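Local coordinates for protein ORF 37 (Human herpesvirus 8 type M, PDB 3FHD) that cleaves single- and double-stranded DNA as an endonuclease and exonuclease of the PD-(D/E)XK superfamily, processing branched viral DNA intermediates into packageable unit-length genomes, at residues A[137-141]-A[231-235]; A[270-274]-A[302-308]; A[316-320]-A[341-345]; A[356-360]-A[463-467]. The contacts are given in a common frame with arbitrary orientation. Numbering follows the deposited sequence.

Contact 1 of 4, residues A[137-141]-A[231-235]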
loop_
_atom_site.group_PDB
_atom_site.type_symbol
_atom_site.label_atom_id
_atom_site.label_comp_id
_atom_site.label_asym_id
_atom_site.label_seq_id
_atom_site.Cartn_x
_atom_site.Cartn_y
_atom_site.Cartn_z
ATOM N N ARG A 137 -10.829 -18.338 -2.783
ATOM C CA ARG A 137 -10.727 -17.073 -2.084
ATOM C C ARG A 137 -9.689 -16.198 -2.802
ATOM O O ARG A 137 -9.898 -15.000 -3.024
ATOM C CB ARG A 137 -10.364 -17.295 -0.615
ATOM C CG ARG A 137 -11.510 -17.881 0.222
ATOM C CD ARG A 137 -11.262 -17.734 1.750
ATOM N NE ARG A 137 -10.045 -18.427 2.180
ATOM C CZ ARG A 137 -9.927 -19.721 2.445
ATOM N NH1 ARG A 137 -10.965 -20.550 2.339
ATOM N NH2 ARG A 137 -8.743 -20.194 2.824
ATOM N N HIS A 138 -8.576 -16.813 -3.168
ATOM C CA HIS A 138 -7.531 -16.152 -3.954
ATOM C C HIS A 138 -8.084 -15.562 -5.251
ATOM O O HIS A 138 -7.785 -14.396 -5.622
ATOM C CB HIS A 138 -6.405 -17.140 -4.280
ATOM C CG HIS A 138 -5.281 -16.533 -5.069
ATOM N ND1 HIS A 138 -4.766 -17.118 -6.202
ATOM C CD2 HIS A 138 -4.582 -15.387 -4.890
ATOM C CE1 HIS A 138 -3.803 -16.359 -6.692
ATOM N NE2 HIS A 138 -3.673 -15.303 -5.914
ATOM N N HIS A 139 -8.878 -16.361 -5.953
ATOM C CA HIS A 139 -9.495 -15.887 -7.188
ATOM C C HIS A 139 -10.416 -14.668 -6.960
ATOM O O HIS A 139 -10.292 -13.678 -7.679
ATOM C CB HIS A 139 -10.226 -17.006 -7.937
ATOM C CG HIS A 139 -10.753 -16.560 -9.259
ATOM N ND1 HIS A 139 -10.004 -16.609 -10.412
ATOM C CD2 HIS A 139 -11.948 -16.030 -9.610
ATOM C CE1 HIS A 139 -10.725 -16.160 -11.425
ATOM N NE2 HIS A 139 -11.903 -15.788 -10.960
ATOM N N ILE A 140 -11.269 -14.718 -5.941
ATOM C CA ILE A 140 -12.099 -13.569 -5.567
ATOM C C ILE A 140 -11.261 -12.296 -5.264
ATOM O O ILE A 140 -11.533 -11.187 -5.770
ATOM C CB ILE A 140 -13.086 -13.934 -4.410
ATOM C CG1 ILE A 140 -14.218 -14.908 -4.883
ATOM C CG2 ILE A 140 -13.629 -12.670 -3.725
ATOM C CD1 ILE A 140 -15.108 -14.356 -5.954
ATOM N N CYS A 141 -10.222 -12.450 -4.449
ATOM C CA CYS A 141 -9.379 -11.320 -4.078
ATOM C C CYS A 141 -8.679 -10.686 -5.286
ATOM O O CYS A 141 -8.542 -9.443 -5.382
ATOM C CB CYS A 141 -8.394 -11.766 -3.001
ATOM S SG CYS A 141 -9.218 -12.136 -1.423
ATOM N N GLN A 231 -6.909 -7.817 -0.778
ATOM C CA GLN A 231 -7.249 -8.365 0.531
ATOM C C GLN A 231 -6.444 -9.691 0.712
ATOM O O GLN A 231 -6.138 -10.378 -0.291
ATOM C CB GLN A 231 -8.753 -8.660 0.579
ATOM C CG GLN A 231 -9.641 -7.437 0.294
ATOM C CD GLN A 231 -11.100 -7.819 0.027
ATOM O OE1 GLN A 231 -11.940 -7.781 0.937
ATOM N NE2 GLN A 231 -11.404 -8.186 -1.226
ATOM N N SER A 232 -6.098 -10.050 1.943
ATOM C CA SER A 232 -5.577 -11.388 2.241
ATOM C C SER A 232 -6.647 -12.481 2.073
ATOM O O SER A 232 -7.631 -12.505 2.810
ATOM C CB SER A 232 -4.989 -11.479 3.671
ATOM O OG SER A 232 -4.835 -12.865 4.043
ATOM N N PRO A 233 -6.451 -13.431 1.124
ATOM C CA PRO A 233 -7.457 -14.504 1.001
ATOM C C PRO A 233 -7.411 -15.508 2.150
ATOM O O PRO A 233 -8.367 -16.261 2.343
ATOM C CB PRO A 233 -7.100 -15.176 -0.335
ATOM C CG PRO A 233 -5.601 -14.876 -0.511
ATOM C CD PRO A 233 -5.395 -13.522 0.103
ATOM N N GLN A 234 -6.316 -15.539 2.903
ATOM C CA GLN A 234 -6.172 -16.545 3.943
ATOM C C GLN A 234 -6.799 -16.110 5.266
ATOM O O GLN A 234 -7.278 -16.949 6.002
ATOM C CB GLN A 234 -4.711 -16.927 4.139
ATOM C CG GLN A 234 -4.080 -17.659 2.932
ATOM C CD GLN A 234 -4.747 -19.004 2.658
ATOM O OE1 GLN A 234 -5.959 -19.086 2.410
ATOM N NE2 GLN A 234 -3.961 -20.062 2.704
ATOM N N ASN A 235 -6.859 -14.798 5.517
ATOM C CA ASN A 235 -7.464 -14.300 6.784
ATOM C C ASN A 235 -8.575 -13.251 6.660
ATOM O O ASN A 235 -9.434 -13.137 7.548
ATOM C CB ASN A 235 -6.364 -13.830 7.753
ATOM C CG ASN A 235 -5.443 -12.793 7.140
ATOM O OD1 ASN A 235 -5.874 -11.696 6.788
ATOM N ND2 ASN A 235 -4.162 -13.143 7.009
HETATM O O HOH W 1 -8.729 -8.073 -2.955
#

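Contact 2 of 4, residues A[270-274]-A[302-308]. With SO4 (sulfate ion), chain C.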
loop_
_atom_site.group_PDB
_atom_site.type_symbol
_atom_site.label_atom_id
_atom_site.label_comp_id
_atom_site.label_asym_id
_atom_site.label_seq_id
_atom_site.Cartn_x
_atom_site.Cartn_y
_atom_site.Cartn_z
ATOM N N ARG A 270 9.059 13.876 -0.906
ATOM C CA ARG A 270 9.557 14.685 0.215
ATOM C C ARG A 270 9.267 16.165 0.031
ATOM O O ARG A 270 10.124 16.891 -0.442
ATOM C CB ARG A 270 11.062 14.523 0.329
ATOM C CG ARG A 270 11.515 13.101 0.419
ATOM C CD ARG A 270 11.614 12.737 1.846
ATOM N NE ARG A 270 10.283 12.590 2.384
ATOM C CZ ARG A 270 10.003 12.488 3.670
ATOM N NH1 ARG A 270 10.978 12.527 4.559
ATOM N NH2 ARG A 270 8.739 12.335 4.052
ATOM N N PHE A 271 8.076 16.616 0.416
ATOM C CA PHE A 271 7.705 17.983 0.122
ATOM C C PHE A 271 8.478 19.039 0.926
ATOM O O PHE A 271 8.567 20.191 0.485
ATOM C CB PHE A 271 6.206 18.162 0.210
ATOM C CG PHE A 271 5.460 17.372 -0.834
ATOM C CD1 PHE A 271 5.876 17.392 -2.184
ATOM C CD2 PHE A 271 4.351 16.600 -0.482
ATOM C CE1 PHE A 271 5.204 16.664 -3.145
ATOM C CE2 PHE A 271 3.669 15.862 -1.446
ATOM C CZ PHE A 271 4.095 15.903 -2.783
ATOM N N LYS A 272 9.081 18.650 2.051
ATOM C CA LYS A 272 9.879 19.622 2.840
ATOM C C LYS A 272 11.071 20.135 2.049
ATOM O O LYS A 272 11.649 21.151 2.410
ATOM C CB LYS A 272 10.450 19.003 4.128
ATOM C CG LYS A 272 9.483 18.636 5.253
ATOM C CD LYS A 272 10.267 17.979 6.449
ATOM C CE LYS A 272 10.947 16.635 6.059
ATOM N NZ LYS A 272 11.446 15.780 7.227
ATOM N N TYR A 273 11.468 19.405 1.004
ATOM C CA TYR A 273 12.671 19.724 0.231
ATOM C C TYR A 273 12.362 20.417 -1.104
ATOM O O TYR A 273 13.258 20.663 -1.896
ATOM C CB TYR A 273 13.495 18.459 -0.034
ATOM C CG TYR A 273 14.282 17.958 1.160
ATOM C CD1 TYR A 273 15.533 18.496 1.478
ATOM C CD2 TYR A 273 13.787 16.926 1.952
ATOM C CE1 TYR A 273 16.261 18.036 2.569
ATOM C CE2 TYR A 273 14.502 16.467 3.052
ATOM C CZ TYR A 273 15.743 17.028 3.355
ATOM O OH TYR A 273 16.456 16.563 4.440
ATOM N N THR A 274 11.091 20.700 -1.363
ATOM C CA THR A 274 10.700 21.428 -2.571
ATOM C C THR A 274 11.308 22.848 -2.533
ATOM O O THR A 274 11.197 23.557 -1.532
ATOM C CB THR A 274 9.161 21.445 -2.732
ATOM O OG1 THR A 274 8.675 20.099 -2.805
ATOM C CG2 THR A 274 8.719 22.202 -4.018
ATOM N N PHE A 302 22.756 18.747 0.907
ATOM C CA PHE A 302 21.382 18.877 0.448
ATOM C C PHE A 302 20.414 18.410 1.544
ATOM O O PHE A 302 19.480 19.131 1.911
ATOM C CB PHE A 302 21.176 18.102 -0.863
ATOM C CG PHE A 302 19.745 18.069 -1.329
ATOM C CD1 PHE A 302 19.161 19.198 -1.910
ATOM C CD2 PHE A 302 18.990 16.910 -1.194
ATOM C CE1 PHE A 302 17.830 19.174 -2.339
ATOM C CE2 PHE A 302 17.649 16.874 -1.607
ATOM C CZ PHE A 302 17.078 18.019 -2.188
ATOM N N PHE A 303 20.654 17.227 2.101
ATOM C CA PHE A 303 19.793 16.735 3.174
ATOM C C PHE A 303 19.710 17.696 4.358
ATOM O O PHE A 303 18.613 17.972 4.869
ATOM C CB PHE A 303 20.213 15.335 3.641
ATOM C CG PHE A 303 19.636 14.225 2.804
ATOM C CD1 PHE A 303 18.260 14.129 2.608
ATOM C CD2 PHE A 303 20.458 13.272 2.218
ATOM C CE1 PHE A 303 17.714 13.099 1.846
ATOM C CE2 PHE A 303 19.923 12.253 1.454
ATOM C CZ PHE A 303 18.545 12.168 1.264
ATOM N N TYR A 304 20.860 18.225 4.760
ATOM C CA TYR A 304 20.931 19.123 5.906
ATOM C C TYR A 304 20.827 20.594 5.517
ATOM O O TYR A 304 21.419 21.446 6.179
ATOM C CB TYR A 304 22.203 18.861 6.746
ATOM C CG TYR A 304 22.342 17.424 7.258
ATOM C CD1 TYR A 304 21.225 16.671 7.635
ATOM C CD2 TYR A 304 23.591 16.825 7.363
ATOM C CE1 TYR A 304 21.360 15.353 8.101
ATOM C CE2 TYR A 304 23.741 15.523 7.834
ATOM C CZ TYR A 304 22.630 14.789 8.203
ATOM O OH TYR A 304 22.791 13.490 8.673
ATOM N N SER A 305 20.085 20.896 4.449
ATOM C CA SER A 305 19.788 22.287 4.094
ATOM C C SER A 305 18.440 22.737 4.689
ATOM O O SER A 305 18.027 23.888 4.521
ATOM C CB SER A 305 19.844 22.484 2.576
ATOM O OG SER A 305 18.832 21.729 1.923
ATOM N N ILE A 306 17.763 21.819 5.388
ATOM C CA ILE A 306 16.499 22.110 6.098
ATOM C C ILE A 306 16.577 21.739 7.606
ATOM O O ILE A 306 17.439 20.967 8.017
ATOM C CB ILE A 306 15.257 21.419 5.447
ATOM C CG1 ILE A 306 15.335 19.890 5.570
ATOM C CG2 ILE A 306 15.058 21.864 3.982
ATOM C CD1 ILE A 306 14.023 19.212 5.354
ATOM N N SER A 307 15.655 22.272 8.405
ATOM C CA SER A 307 15.684 22.099 9.874
ATOM C C SER A 307 15.219 20.728 10.385
ATOM O O SER A 307 15.579 20.321 11.503
ATOM C CB SER A 307 14.879 23.208 10.573
ATOM O OG SER A 307 13.491 23.041 10.321
ATOM N N LYS A 308 14.414 20.023 9.593
ATOM C CA LYS A 308 14.016 18.655 9.950
ATOM C C LYS A 308 14.478 17.651 8.885
ATOM O O LYS A 308 13.667 17.203 8.052
ATOM C CB LYS A 308 12.494 18.558 10.176
ATOM C CG LYS A 308 11.992 19.267 11.440
ATOM C CD LYS A 308 12.331 18.484 12.690
ATOM C CE LYS A 308 11.732 19.110 13.942
ATOM N NZ LYS A 308 11.489 18.043 14.975
HETATM S S SO4 C . 7.533 15.784 3.691
HETATM O O1 SO4 C . 6.915 17.091 3.963
HETATM O O2 SO4 C . 8.966 15.926 3.410
HETATM O O3 SO4 C . 7.369 14.961 4.890
HETATM O O4 SO4 C . 6.814 15.165 2.577
#

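Contact 3 of 4, residues A[316-320]-A[341-345]. With SO4 (sulfate ion), chain D.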
loop_
_atom_site.group_PDB
_atom_site.type_symbol
_atom_site.label_atom_id
_atom_site.label_comp_id
_atom_site.label_asym_id
_atom_site.label_seq_id
_atom_site.Cartn_x
_atom_site.Cartn_y
_atom_site.Cartn_z
ATOM N N LEU A 316 26.398 2.947 17.026
ATOM C CA LEU A 316 26.367 1.525 17.379
ATOM C C LEU A 316 25.554 1.294 18.660
ATOM O O LEU A 316 25.651 2.072 19.619
ATOM C CB LEU A 316 27.791 0.979 17.513
ATOM C CG LEU A 316 28.004 -0.533 17.611
ATOM C CD1 LEU A 316 27.651 -1.239 16.309
ATOM C CD2 LEU A 316 29.444 -0.829 18.011
ATOM N N GLY A 317 24.708 0.262 18.633
ATOM C CA GLY A 317 23.838 -0.080 19.758
ATOM C C GLY A 317 22.859 0.994 20.210
ATOM O O GLY A 317 22.350 0.935 21.333
ATOM N N LYS A 318 22.593 1.981 19.348
ATOM C CA LYS A 318 21.647 3.036 19.687
ATOM C C LYS A 318 20.322 2.807 18.951
ATOM O O LYS A 318 20.286 2.192 17.883
ATOM C CB LYS A 318 22.216 4.436 19.389
ATOM C CG LYS A 318 23.536 4.786 20.099
ATOM C CD LYS A 318 23.392 4.937 21.627
ATOM C CE LYS A 318 24.736 4.730 22.355
ATOM N NZ LYS A 318 24.972 3.304 22.798
ATOM N N LEU A 319 19.245 3.314 19.544
ATOM C CA LEU A 319 17.887 3.129 19.045
ATOM C C LEU A 319 17.551 4.267 18.080
ATOM O O LEU A 319 17.609 5.431 18.477
ATOM C CB LEU A 319 16.926 3.137 20.241
ATOM C CG LEU A 319 15.430 2.836 20.135
ATOM C CD1 LEU A 319 15.164 1.405 19.659
ATOM C CD2 LEU A 319 14.825 3.031 21.510
ATOM N N PRO A 320 17.192 3.941 16.813
ATOM C CA PRO A 320 16.801 5.031 15.894
ATOM C C PRO A 320 15.506 5.709 16.371
ATOM O O PRO A 320 14.675 5.065 17.005
ATOM C CB PRO A 320 16.584 4.310 14.558
ATOM C CG PRO A 320 17.207 2.938 14.710
ATOM C CD PRO A 320 17.084 2.615 16.169
ATOM N N ARG A 341 18.806 7.198 23.404
ATOM C CA ARG A 341 18.304 5.883 23.835
ATOM C C ARG A 341 19.119 4.719 23.260
ATOM O O ARG A 341 19.387 4.675 22.061
ATOM C CB ARG A 341 16.823 5.718 23.456
ATOM C CG ARG A 341 15.833 6.307 24.465
ATOM C CD ARG A 341 14.372 6.088 24.028
ATOM N NE ARG A 341 13.829 4.788 24.454
ATOM C CZ ARG A 341 12.680 4.263 24.014
ATOM N NH1 ARG A 341 12.272 3.074 24.457
ATOM N NH2 ARG A 341 11.939 4.916 23.122
ATOM N N LYS A 342 19.501 3.782 24.125
ATOM C CA LYS A 342 20.179 2.552 23.698
ATOM C C LYS A 342 19.155 1.469 23.377
ATOM O O LYS A 342 18.028 1.513 23.875
ATOM C CB LYS A 342 21.139 2.047 24.786
ATOM C CG LYS A 342 22.383 2.905 24.951
ATOM C CD LYS A 342 23.160 2.584 26.226
ATOM C CE LYS A 342 24.217 3.652 26.496
ATOM N NZ LYS A 342 24.779 3.553 27.862
ATOM N N LEU A 343 19.541 0.520 22.522
ATOM C CA LEU A 343 18.803 -0.741 22.377
ATOM C C LEU A 343 18.957 -1.556 23.662
ATOM O O LEU A 343 20.067 -1.668 24.211
ATOM C CB LEU A 343 19.347 -1.557 21.203
ATOM C CG LEU A 343 19.270 -0.975 19.791
ATOM C CD1 LEU A 343 20.261 -1.668 18.867
ATOM C CD2 LEU A 343 17.864 -1.103 19.249
ATOM N N THR A 344 17.850 -2.104 24.157
ATOM C CA THR A 344 17.877 -2.937 25.368
ATOM C C THR A 344 17.783 -4.402 24.913
ATOM O O THR A 344 17.631 -4.661 23.720
ATOM C CB THR A 344 16.716 -2.579 26.337
ATOM O OG1 THR A 344 15.477 -3.047 25.790
ATOM C CG2 THR A 344 16.629 -1.056 26.573
ATOM N N PRO A 345 17.923 -5.363 25.842
ATOM C CA PRO A 345 17.671 -6.757 25.469
ATOM C C PRO A 345 16.284 -7.009 24.879
ATOM O O PRO A 345 16.104 -7.979 24.163
ATOM C CB PRO A 345 17.798 -7.509 26.794
ATOM C CG PRO A 345 18.716 -6.678 27.608
ATOM C CD PRO A 345 18.420 -5.245 27.227
HETATM S S SO4 D . 8.739 3.377 22.949
HETATM O O1 SO4 D . 9.226 4.751 23.067
HETATM O O2 SO4 D . 8.650 3.030 21.531
HETATM O O3 SO4 D . 9.668 2.459 23.625
HETATM O O4 SO4 D . 7.427 3.266 23.582
#

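Contact 4 of 4, residues A[356-360]-A[463-467]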
loop_
_atom_site.group_PDB
_atom_site.type_symbol
_atom_site.label_atom_id
_atom_site.label_comp_id
_atom_site.label_asym_id
_atom_site.label_seq_id
_atom_site.Cartn_x
_atom_site.Cartn_y
_atom_site.Cartn_z
ATOM N N HIS A 356 19.759 -7.074 9.091
ATOM C CA HIS A 356 19.385 -7.407 7.720
ATOM C C HIS A 356 19.155 -6.202 6.812
ATOM O O HIS A 356 18.842 -6.379 5.621
ATOM C CB HIS A 356 18.146 -8.306 7.742
ATOM C CG HIS A 356 18.472 -9.700 8.169
ATOM N ND1 HIS A 356 18.583 -10.060 9.495
ATOM C CD2 HIS A 356 18.815 -10.791 7.449
ATOM C CE1 HIS A 356 18.937 -11.332 9.573
ATOM N NE2 HIS A 356 19.094 -11.795 8.345
ATOM N N ASN A 357 19.307 -4.998 7.374
ATOM C CA ASN A 357 19.120 -3.756 6.618
ATOM C C ASN A 357 20.282 -2.784 6.822
ATOM O O ASN A 357 20.084 -1.601 7.112
ATOM C CB ASN A 357 17.786 -3.082 6.957
ATOM C CG ASN A 357 16.599 -3.834 6.397
ATOM O OD1 ASN A 357 16.298 -3.749 5.196
ATOM N ND2 ASN A 357 15.935 -4.602 7.256
ATOM N N SER A 358 21.497 -3.294 6.671
ATOM C CA SER A 358 22.672 -2.450 6.840
ATOM C C SER A 358 23.826 -2.820 5.903
ATOM O O SER A 358 24.967 -2.490 6.194
ATOM C CB SER A 358 23.106 -2.419 8.315
ATOM O OG SER A 358 23.226 -3.735 8.832
ATOM N N THR A 359 23.508 -3.455 4.767
ATOM C CA THR A 359 24.503 -3.899 3.758
ATOM C C THR A 359 24.300 -3.321 2.340
ATOM O O THR A 359 25.199 -2.657 1.810
ATOM C CB THR A 359 24.561 -5.450 3.668
ATOM O OG1 THR A 359 24.824 -5.996 4.965
ATOM C CG2 THR A 359 25.672 -5.927 2.701
ATOM N N THR A 360 23.140 -3.596 1.726
ATOM C CA THR A 360 22.837 -3.110 0.367
ATOM C C THR A 360 22.529 -1.623 0.397
ATOM O O THR A 360 21.560 -1.192 1.043
ATOM C CB THR A 360 21.615 -3.829 -0.264
ATOM O OG1 THR A 360 21.631 -5.217 0.086
ATOM C CG2 THR A 360 21.603 -3.672 -1.794
ATOM N N PRO A 463 16.581 -0.300 -0.750
ATOM C CA PRO A 463 16.125 -1.681 -0.499
ATOM C C PRO A 463 15.564 -1.876 0.923
ATOM O O PRO A 463 15.957 -1.153 1.864
ATOM C CB PRO A 463 17.399 -2.530 -0.706
ATOM C CG PRO A 463 18.510 -1.616 -0.556
ATOM C CD PRO A 463 18.036 -0.250 -0.997
ATOM N N VAL A 464 14.629 -2.815 1.070
ATOM C CA VAL A 464 14.074 -3.176 2.377
ATOM C C VAL A 464 14.015 -4.718 2.451
ATOM O O VAL A 464 13.455 -5.351 1.578
ATOM C CB VAL A 464 12.624 -2.614 2.618
ATOM C CG1 VAL A 464 12.241 -2.779 4.111
ATOM C CG2 VAL A 464 12.498 -1.112 2.230
ATOM N N TYR A 465 14.624 -5.289 3.489
ATOM C CA TYR A 465 14.623 -6.741 3.729
ATOM C C TYR A 465 13.860 -7.068 5.014
ATOM O O TYR A 465 13.868 -6.259 5.944
ATOM C CB TYR A 465 16.058 -7.278 3.791
ATOM C CG TYR A 465 16.900 -6.944 2.563
ATOM C CD1 TYR A 465 16.889 -7.765 1.437
ATOM C CD2 TYR A 465 17.693 -5.799 2.531
ATOM C CE1 TYR A 465 17.671 -7.447 0.304
ATOM C CE2 TYR A 465 18.453 -5.467 1.415
ATOM C CZ TYR A 465 18.442 -6.296 0.304
ATOM O OH TYR A 465 19.223 -5.972 -0.801
ATOM N N PHE A 466 13.207 -8.243 5.058
ATOM C CA PHE A 466 12.338 -8.641 6.190
ATOM C C PHE A 466 12.671 -10.039 6.741
ATOM O O PHE A 466 12.298 -11.064 6.127
ATOM C CB PHE A 466 10.842 -8.569 5.828
ATOM C CG PHE A 466 10.422 -7.256 5.244
ATOM C CD1 PHE A 466 10.259 -6.145 6.060
ATOM C CD2 PHE A 466 10.218 -7.132 3.866
ATOM C CE1 PHE A 466 9.904 -4.915 5.493
ATOM C CE2 PHE A 466 9.854 -5.926 3.301
ATOM C CZ PHE A 466 9.720 -4.812 4.111
ATOM N N PRO A 467 13.347 -10.095 7.913
ATOM C CA PRO A 467 13.628 -11.391 8.547
ATOM C C PRO A 467 12.310 -12.118 8.836
ATOM O O PRO A 467 11.308 -11.469 9.144
ATOM C CB PRO A 467 14.349 -11.013 9.851
ATOM C CG PRO A 467 14.780 -9.580 9.679
ATOM C CD PRO A 467 13.793 -8.958 8.741
HETATM O O HOH W 2 18.571 -2.700 3.356
#

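Contact 1 of 4, residues A[137-141]-A[231-235]
P233, C141 and R137 carry most of this buried contact, in which a loop leans on one flank of helix 134-147. The proline ring lies against the R137-H138 end of the segment: its CB is 3.6 Å from H138 N and 3.9 Å from R137 CB. One turn further on, C141 points its thiol at the loop, with SG 3.9 Å from P233 CB and 3.7 Å from Q231 O. R137 reaches past the proline and donates twice, from NE to P233 O (2.7 Å) and from NH2 to Q234 OE1 (3.0 Å), both near the guanidinium plane. At the other end a water accepts from Q231 N and donates to C141 O, 2.8 Å from each. E408 of helix 394-412 packs on P233, Y409 on C141, and L412 on H138 and P233. Within the turn that joins strands 230-231 and 238-240, S232 OG accepts from N235 N (3.2 Å), an ST motif, and hydrogen-bonds to E408; the whole is loop-on-helix packing away from the metal site.

Contact 2 of 4, residues A[270-274]-A[302-308]
The Y273 ring is the bump of this contact, and the end of helix 296-303 with the turn after it forms the hollow. Three side chains line that hollow. I306 lays its CD1 over one face of the tyrosine, 3.7 Å from the ring centroid in a CH-pi contact; F303 turns its edge to the Y273 ring in an offset edge-to-face pair (centroids 5.9 Å apart); F302 is nearly parallel but slid aside, with CZ 4.0 Å from Y273 CD1. At the bottom, Y273 OH donates to F303 O (2.6 Å), a carbonyl left available as the helix unwinds at Y304. K272 runs along the edge of the hollow: its CB rests 3.8 Å from I306 CD1 and its NZ donates to K308 O (2.8 Å) and salt-bridges D324. A sulfate accepts from F271 N and K272 N. The loop leaving strand 262-269 is tied to the end of helix 296-303 and the following turn, with I283 of helix 282-292 touching F302 and I306, L458 of strand 455-464 touching F302, and I460 touching F303.

Contact 3 of 4, residues A[316-320]-A[341-345]
L319 lays its CD2 over one face of the R341 guanidinium, 3.5 Å from CZ, and sets its CD1 3.7 Å from L343 CD2, so the leucine fills the space between two side chains of the facing segment. Its backbone is held as well: L319 N donates to R341 O (2.9 Å, 170°), and L343 N donates to G317 O (3.1 Å). These two bonds flank K318 and K342, whose CA atoms are 4.3 Å apart, and make a single isolated beta bridge between two loops, one connecting strands 311-313 and 326-328, the other leading into helix 348-355. The G317 carbonyl O also meets K342 CA at 3.6 Å in a CA-H...O contact. K318 folds its chain back along the surface until NZ is 3.4 Å from K342 CG. L343 also touches I350 and R351 of helix 348-355, while H347 and R392 pack on L319. Beyond the leucine, R341 donates to a sulfate, probably from the crystallisation liquor, from NH1 to O3 (2.8 Å) and from NH2 to O1 (2.7 Å).

Contact 4 of 4, residues A[356-360]-A[463-467]
N357 reads the backbone of Y465 with both ends of its amide. With chi1 in the m well and chi2 at -78°, the side chain leaves the loop and turns the edge of its amide to the facing segment, where OD1 accepts from Y465 N (2.8 Å) and ND2 donates to Y465 O (3.0 Å). The asparagine thereby pairs with one residue much as a neighbouring strand would, although the loop has no strand of its own here. OD1 of N357 also accepts from a water at 3.1 Å, and C353 takes a further bond from its ND2. The m rotamer of Y465 sends its ring back along the loop: H356 O lies 3.3 Å from Y465 CD2, and at the far end the phenol OH shares a 2.7 Å hydrogen bond with T360 OG1. T360 (chi1 -39°) directs its CB toward the proline ring of P463, 3.8 Å from CG. H356 sets ND1 3.8 Å from P467 CG, while that nitrogen bonds to E352. V464 points away; its side chain touches F396 of helix 394-412 and is about 7 Å from that of E266, a magnesium ligand. The contact fixes the loop between helix 348-355 and strand 362-367 to the exit of strand 455-464, its neighbour in the central sheet, where P467 occupies the N-cap position of helix 468-489.

Contact 1 is buried, contacts 2 and 4 are partly buried, and contact 3 lies at the surface. Contacts 1 and 2 fall on opposite sides of the chain's centre, about 41 Å apart between centres; contact 1 joins a loop to a helix by arginine bonds and a proline, contact 2 a loop to a helix end and the turn after it by an aromatic cluster. Contacts 3 and 4 share a side of the molecule, with about 9 Å between nearest atoms, and their segments bracket helix 348-355. There the bonding differs: main chain to main chain in contact 3, mainly side chain to main chain in contact 4. Strand 455-464 links contact 4 to contact 2, where it touches the phenylalanines.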